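PDB 3I3V: probable secreted solute-binding lipoprotein from Streptomyces coelicolor, which probably binds a solute outside the cell and hands it to a membrane transporter, as other bacterial extracellular solute-binding proteins do. Local coordinates for residues S187-E190 against A191-V194. Residues are numbered along the deposited sequence; the frame is centred on the assembly and turned at random.
Sequences SQDE and ARHV
Q188 O lies at the edge of the R192 guanidinium, tilted a little from the guanidinium plane, while the carboxylate of D189 comes in obliquely, its plane turned 77° from that of the guanidinium. NH2 of R192 makes a salt bridge with OD1 of D189 at 3.1 Å, three residues back along the helix. Two bonds from NH2, across CZ, R192 NE donates to Q188 O at 3.2 Å, coming from above the carbonyl plane. The backbone N of R192 reaches that same oxygen from the other face at 3.0 Å, so two N-H groups of one residue grip it. Bends at chi2 (87°) and chi3 (71°) fold the arginine back toward the start of the helix to make this possible. With an alanine here, D189 would probably lose its cationic mate, and Q188 O would be left with the backbone N-H alone from this residue. All this sits on the first turns of helix 188-197, which opens with a capping box: S187 OG accepts a weak bond from E190 N at 3.4 Å, and E190 OE2 takes the N-H of S187 at 2.7 Å, almost straight. A191 N donates to S187 O at 3.0 Å, and V194 N to E190 O at 2.8 Å. The buried methyl of A191 packs on Q183 and L355; R192 touches L355 and Y360, while H193 NE2 is hydrogen-bonded to D199 just past the helix.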
# COMPACT_ATOMS: atom_id res chain seq x y z
N SER C 187 -24.84 -41.50 37.23
CA SER C 187 -24.38 -40.44 36.35
C SER C 187 -25.53 -39.46 36.21
O SER C 187 -26.63 -39.72 36.68
CB SER C 187 -24.02 -41.00 34.97
OG SER C 187 -25.16 -41.53 34.34
N GLN C 188 -25.28 -38.34 35.55
CA GLN C 188 -26.32 -37.33 35.36
C GLN C 188 -27.59 -37.92 34.73
O GLN C 188 -28.70 -37.71 35.22
CB GLN C 188 -25.79 -36.20 34.49
CG GLN C 188 -26.15 -34.81 35.00
CD GLN C 188 -25.29 -34.38 36.17
OE1 GLN C 188 -24.93 -35.20 37.02
NE2 GLN C 188 -24.96 -33.10 36.22
N ASP C 189 -27.41 -38.66 33.64
CA ASP C 189 -28.53 -39.28 32.94
C ASP C 189 -29.29 -40.29 33.78
O ASP C 189 -30.53 -40.35 33.73
CB ASP C 189 -28.03 -39.95 31.66
CG ASP C 189 -27.84 -38.96 30.52
OD1 ASP C 189 -27.26 -37.88 30.75
OD2 ASP C 189 -28.29 -39.27 29.39
N GLU C 190 -28.56 -41.09 34.56
CA GLU C 190 -29.18 -42.09 35.42
C GLU C 190 -30.02 -41.47 36.52
O GLU C 190 -31.11 -41.94 36.81
CB GLU C 190 -28.11 -43.00 36.02
CG GLU C 190 -27.58 -44.02 35.04
CD GLU C 190 -26.21 -44.53 35.40
OE1 GLU C 190 -25.76 -45.51 34.76
OE2 GLU C 190 -25.57 -43.96 36.31
N ALA C 191 -29.49 -40.42 37.14
CA ALA C 191 -30.20 -39.73 38.21
C ALA C 191 -31.46 -39.13 37.59
O ALA C 191 -32.51 -39.07 38.22
CB ALA C 191 -29.33 -38.63 38.81
N ARG C 192 -31.34 -38.70 36.34
CA ARG C 192 -32.45 -38.11 35.60
C ARG C 192 -33.60 -39.12 35.53
O ARG C 192 -34.76 -38.78 35.79
CB ARG C 192 -32.01 -37.74 34.18
CG ARG C 192 -32.40 -36.35 33.73
CD ARG C 192 -31.35 -35.33 34.14
NE ARG C 192 -30.12 -35.46 33.36
CZ ARG C 192 -30.00 -35.12 32.08
NH1 ARG C 192 -31.04 -34.62 31.42
NH2 ARG C 192 -28.83 -35.27 31.46
N HIS C 193 -33.27 -40.35 35.15
CA HIS C 193 -34.27 -41.42 35.05
C HIS C 193 -34.81 -41.81 36.42
O HIS C 193 -36.02 -41.96 36.60
CB HIS C 193 -33.66 -42.65 34.36
CG HIS C 193 -34.48 -43.90 34.53
ND1 HIS C 193 -35.77 -44.01 34.07
CD2 HIS C 193 -34.19 -45.07 35.15
CE1 HIS C 193 -36.25 -45.20 34.40
NE2 HIS C 193 -35.31 -45.86 35.05
N VAL C 194 -33.90 -41.98 37.39
CA VAL C 194 -34.31 -42.36 38.74
C VAL C 194 -35.34 -41.40 39.33
O VAL C 194 -36.41 -41.83 39.74
CB VAL C 194 -33.09 -42.44 39.70
CG1 VAL C 194 -33.54 -42.80 41.10
CG2 VAL C 194 -32.11 -43.48 39.21